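Local coordinates for RNA-binding protein Smaug (Drosophila melanogaster, PDB 1OXJ), which binds RNA, recognising it through its SAM domain, at residues A[35-38]-A[39-43]; A[66-69]-A[70-74]. All blocks are in the same frame, centred on the assembly; numbering follows the deposited sequence.

Contact 1 of 2, residues A[35-38]-A[39-43]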
loop_
_atom_site.group_PDB
_atom_site.type_symbol
_atom_site.label_atom_id
_atom_site.label_comp_id
_atom_site.label_asym_id
_atom_site.label_seq_id
_atom_site.Cartn_x
_atom_site.Cartn_y
_atom_site.Cartn_z
ATOM N N LEU A 35 11.738 9.531 -1.302
ATOM C CA LEU A 35 10.980 9.992 -2.466
ATOM C C LEU A 35 11.782 10.861 -3.430
ATOM O O LEU A 35 11.306 11.185 -4.513
ATOM C CB LEU A 35 9.713 10.738 -2.025
ATOM C CG LEU A 35 8.710 9.885 -1.240
ATOM C CD1 LEU A 35 7.475 10.713 -0.907
ATOM C CD2 LEU A 35 8.322 8.655 -2.052
ATOM N N LEU A 36 13.001 11.228 -3.039
ATOM C CA LEU A 36 13.863 12.045 -3.891
ATOM C C LEU A 36 14.832 11.178 -4.686
ATOM O O LEU A 36 15.607 11.682 -5.499
ATOM C CB LEU A 36 14.657 13.042 -3.044
ATOM C CG LEU A 36 13.815 14.100 -2.329
ATOM C CD1 LEU A 36 14.720 15.017 -1.516
ATOM C CD2 LEU A 36 13.023 14.893 -3.354
ATOM N N ILE A 37 14.782 9.871 -4.453
ATOM C CA ILE A 37 15.668 8.933 -5.135
ATOM C C ILE A 37 15.445 8.855 -6.640
ATOM O O ILE A 37 14.310 8.724 -7.107
ATOM C CB ILE A 37 15.518 7.516 -4.546
ATOM C CG1 ILE A 37 16.137 7.474 -3.147
ATOM C CG2 ILE A 37 16.159 6.490 -5.467
ATOM C CD1 ILE A 37 15.911 6.169 -2.404
ATOM N N THR A 38 16.542 8.934 -7.388
ATOM C CA THR A 38 16.514 8.850 -8.848
ATOM C C THR A 38 17.460 7.742 -9.297
ATOM O O THR A 38 18.363 7.348 -8.548
ATOM C CB THR A 38 16.967 10.173 -9.499
ATOM O OG1 THR A 38 18.246 10.552 -8.978
ATOM C CG2 THR A 38 15.962 11.275 -9.225
ATOM N N GLU A 39 17.254 7.236 -10.511
ATOM C CA GLU A 39 18.094 6.167 -11.044
ATOM C C GLU A 39 19.552 6.604 -11.070
ATOM O O GLU A 39 20.461 5.811 -10.808
ATOM C CB GLU A 39 17.639 5.786 -12.464
ATOM C CG GLU A 39 18.486 4.711 -13.132
ATOM C CD GLU A 39 17.953 4.305 -14.504
ATOM O OE1 GLU A 39 17.467 5.182 -15.245
ATOM O OE2 GLU A 39 18.035 3.110 -14.849
ATOM N N ASP A 40 19.756 7.881 -11.373
ATOM C CA ASP A 40 21.082 8.475 -11.461
ATOM C C ASP A 40 21.788 8.448 -10.104
ATOM O O ASP A 40 22.968 8.118 -10.010
ATOM C CB ASP A 40 20.936 9.903 -11.983
ATOM C CG ASP A 40 22.250 10.518 -12.383
ATOM O OD1 ASP A 40 23.133 9.788 -12.885
ATOM O OD2 ASP A 40 22.392 11.747 -12.212
ATOM N N PHE A 41 21.051 8.788 -9.050
ATOM C CA PHE A 41 21.595 8.776 -7.700
ATOM C C PHE A 41 22.008 7.360 -7.303
ATOM O O PHE A 41 23.079 7.149 -6.735
ATOM C CB PHE A 41 20.545 9.289 -6.702
ATOM C CG PHE A 41 20.801 8.862 -5.278
ATOM C CD1 PHE A 41 21.838 9.425 -4.538
ATOM C CD2 PHE A 41 20.030 7.854 -4.696
ATOM C CE1 PHE A 41 22.109 8.988 -3.246
ATOM C CE2 PHE A 41 20.291 7.410 -3.405
ATOM C CZ PHE A 41 21.333 7.974 -2.674
ATOM N N LEU A 42 21.145 6.392 -7.588
ATOM C CA LEU A 42 21.425 5.009 -7.229
ATOM C C LEU A 42 22.681 4.478 -7.914
ATOM O O LEU A 42 23.530 3.847 -7.274
ATOM C CB LEU A 42 20.219 4.125 -7.569
ATOM C CG LEU A 42 18.954 4.447 -6.768
ATOM C CD1 LEU A 42 17.774 3.670 -7.342
ATOM C CD2 LEU A 42 19.181 4.102 -5.282
ATOM N N GLN A 43 22.804 4.732 -9.214
ATOM C CA GLN A 43 23.975 4.269 -9.949
ATOM C C GLN A 43 25.233 4.873 -9.336
ATOM O O GLN A 43 26.273 4.217 -9.256
ATOM C CB GLN A 43 23.888 4.674 -11.424
ATOM C CG GLN A 43 22.879 3.901 -12.243
ATOM C CD GLN A 43 22.972 4.233 -13.726
ATOM O OE1 GLN A 43 24.013 4.029 -14.351
ATOM N NE2 GLN A 43 21.887 4.751 -14.291
#
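The backbone passes from an extended Ile-37 and Thr-38 into the first turn of helix 39-44, where Leu-42 N donates to Thr-38 O at 3.1 Å in a nearly straight bond (N-H...O angle 164°) that closes the turn. Thr-38 is the N-cap. Its OG1 sits between the backbone N and the carbonyl carbon (chi1 54°), a rotation that turns the hydroxyl over the start of the helix and lets it accept a weak bond from Phe-41 N at 3.3 Å. The same Thr-38 OG1 lies 3.5 Å from Phe-41 CB, the two side chains crossing at about a right angle.

Ahead of the cap, Ile-37 reaches forward to the first helical turn with both branches. Its CG2 methyl rests against the fork of Leu-42, 3.7 Å from Leu-42 CG and only slightly farther from both methyls, and the two chains meet roughly perpendicular. Ile-37, just before the N-cap, and Leu-42, four residues after it, thus form a hydrophobic staple. Ile-37 CG1 approaches Phe-41 CE2 at 4.2 Å, obliquely to the ring. An alanine in place of Leu-42 would lose the fork and is likely to leave Ile-37 CG2 without its apolar partner across the staple, opening a gap between Ile-37 and the first helical turn.

Within the SAM domain, Ile-37 also touches Phe-26 and Met-29, and Leu-42 packs on Leu-25 and Val-47, while Glu-39 and Leu-42 bring helix 39-44 against His-53, Ala-56 and Ser-52 of helix 49-77.

Contact 2 of 2, residues A[66-69]-A[70-74]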
loop_
_atom_site.group_PDB
_atom_site.type_symbol
_atom_site.label_atom_id
_atom_site.label_comp_id
_atom_site.label_asym_id
_atom_site.label_seq_id
_atom_site.Cartn_x
_atom_site.Cartn_y
_atom_site.Cartn_z
ATOM N N ALA A 66 -1.276 8.113 -4.315
ATOM C CA ALA A 66 -2.454 8.943 -4.064
ATOM C C ALA A 66 -3.408 8.970 -5.258
ATOM O O ALA A 66 -4.629 8.871 -5.096
ATOM C CB ALA A 66 -2.030 10.370 -3.698
ATOM N N ASN A 67 -2.854 9.104 -6.458
ATOM C CA ASN A 67 -3.683 9.131 -7.664
ATOM C C ASN A 67 -4.327 7.759 -7.890
ATOM O O ASN A 67 -5.511 7.659 -8.223
ATOM C CB ASN A 67 -2.845 9.510 -8.896
ATOM C CG ASN A 67 -2.302 10.932 -8.826
ATOM O OD1 ASN A 67 -2.989 11.845 -8.370
ATOM N ND2 ASN A 67 -1.070 11.125 -9.296
ATOM N N ILE A 68 -3.541 6.700 -7.714
ATOM C CA ILE A 68 -4.055 5.346 -7.899
ATOM C C ILE A 68 -5.209 5.090 -6.939
ATOM O O ILE A 68 -6.270 4.624 -7.345
ATOM C CB ILE A 68 -2.959 4.293 -7.655
ATOM C CG1 ILE A 68 -1.927 4.348 -8.788
ATOM C CG2 ILE A 68 -3.586 2.908 -7.546
ATOM C CD1 ILE A 68 -0.639 3.607 -8.488
ATOM N N LEU A 69 -5.008 5.399 -5.661
ATOM C CA LEU A 69 -6.064 5.185 -4.675
ATOM C C LEU A 69 -7.282 6.047 -4.994
ATOM O O LEU A 69 -8.423 5.600 -4.877
ATOM C CB LEU A 69 -5.542 5.486 -3.266
ATOM C CG LEU A 69 -4.496 4.478 -2.776
ATOM C CD1 LEU A 69 -3.776 5.008 -1.524
ATOM C CD2 LEU A 69 -5.189 3.149 -2.488
ATOM N N ASN A 70 -7.034 7.286 -5.404
ATOM C CA ASN A 70 -8.118 8.196 -5.749
ATOM C C ASN A 70 -8.935 7.590 -6.888
ATOM O O ASN A 70 -10.166 7.563 -6.847
ATOM C CB ASN A 70 -7.540 9.552 -6.174
ATOM C CG ASN A 70 -8.609 10.546 -6.567
ATOM O OD1 ASN A 70 -9.475 10.900 -5.760
ATOM N ND2 ASN A 70 -8.559 11.004 -7.817
ATOM N N ARG A 71 -8.231 7.100 -7.901
ATOM C CA ARG A 71 -8.861 6.483 -9.063
ATOM C C ARG A 71 -9.692 5.260 -8.683
ATOM O O ARG A 71 -10.829 5.107 -9.126
ATOM C CB ARG A 71 -7.792 6.061 -10.073
ATOM C CG ARG A 71 -8.351 5.510 -11.367
ATOM C CD ARG A 71 -7.617 4.253 -11.784
ATOM N NE ARG A 71 -6.169 4.439 -11.826
ATOM C CZ ARG A 71 -5.305 3.455 -12.050
ATOM N NH1 ARG A 71 -5.746 2.222 -12.254
ATOM N NH2 ARG A 71 -4.003 3.702 -12.066
ATOM N N VAL A 72 -9.114 4.376 -7.874
ATOM C CA VAL A 72 -9.822 3.172 -7.452
ATOM C C VAL A 72 -11.073 3.548 -6.682
ATOM O O VAL A 72 -12.144 2.987 -6.900
ATOM C CB VAL A 72 -8.916 2.268 -6.579
ATOM C CG1 VAL A 72 -9.745 1.160 -5.930
ATOM C CG2 VAL A 72 -7.812 1.665 -7.440
ATOM N N GLU A 73 -10.941 4.506 -5.775
ATOM C CA GLU A 73 -12.086 4.954 -5.000
ATOM C C GLU A 73 -13.202 5.367 -5.961
ATOM O O GLU A 73 -14.336 4.906 -5.861
ATOM C CB GLU A 73 -11.702 6.163 -4.141
ATOM C CG GLU A 73 -12.861 6.735 -3.342
ATOM C CD GLU A 73 -12.482 7.978 -2.567
ATOM O OE1 GLU A 73 -11.424 7.965 -1.900
ATOM O OE2 GLU A 73 -13.245 8.964 -2.621
ATOM N N GLN A 74 -12.849 6.239 -6.896
ATOM C CA GLN A 74 -13.781 6.768 -7.881
ATOM C C GLN A 74 -14.450 5.704 -8.746
ATOM O O GLN A 74 -15.679 5.637 -8.818
ATOM C CB GLN A 74 -13.048 7.768 -8.772
ATOM C CG GLN A 74 -13.896 8.402 -9.843
ATOM C CD GLN A 74 -13.066 9.257 -10.774
ATOM O OE1 GLN A 74 -12.390 10.193 -10.336
ATOM N NE2 GLN A 74 -13.104 8.938 -12.068
HETATM O O HOH W 1 -6.644 9.802 -9.602
#
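Ile-68 against Arg-71 and Val-72, and Asn-67 linked to Asn-70, make a local contact between successive turns, 66-69 and 70-74, of the long helix 49-77, in its C-terminal half, where it lies in the PHAT region. Four i to i+4 backbone bonds run through it: Asn-70 N to Ala-66 O, Arg-71 N to Asn-67 O at 2.8 Å, Val-72 N to Ile-68 O, and Glu-73 N to Leu-69 O, the last with an N-H...O angle of 166°.

Asn-67 O has a second donor. A water donates to Asn-67 O at 2.8 Å and accepts from Asn-70 ND2 at 2.9 Å, bridging the carbonyl to the side chain three residues on. With CG of Asn-70 anti to the backbone N (chi1 179°), the amide stands beside this turn, and its other end, OD1, accepts from Arg-114 NH2.

Helix 49-77 is continuous but kinked at Ala-66 and Asn-67, whose backbone N atoms lack the bond to the preceding turn; beyond the kink it packs against helices 83-91 and 111-127 of an all-helical array. Leu-69 touches Leu-90 and Arg-114, Val-72 touches Ala-86 and Val-118. Glu-73 adds a salt bridge to Arg-114, which thereby joins two successive turns of this helix to helix 111-127.

On another flank Arg-71, bent at its second and third torsions, folds back along Ile-68, the two side by side and pointing the same way. Ile-68 CG1 lies 3.9 Å from Arg-71 NH2, set obliquely to the guanidinium, while NH1 makes a long, weak ion pair with Glu-89. Ile-68 CG2 lies 4.4 Å from Val-72 CG2, a loose apolar approach one turn along the helix.

How the contacts relate
From the N terminus, the chain reaches contact 1 first, where residues 35-38, in the loop after helix 31-34, run into helix 39-44, which Thr-38 caps. Helix 49-77 follows next, and contact 2 lies farther along it. Both contacts join adjoining segments, so neither closes a long loop; they come in series, with no nesting or crossing. Their centres are 26 Å apart and their nearest atoms about 10 Å, without touching. Contact 1 belongs to the SAM range and contact 2 to the PHAT range. Helix 49-77 connects them physically: its early turns pack against helix 39-44, whereas the turns of contact 2 meet helices 83-91 and 111-127.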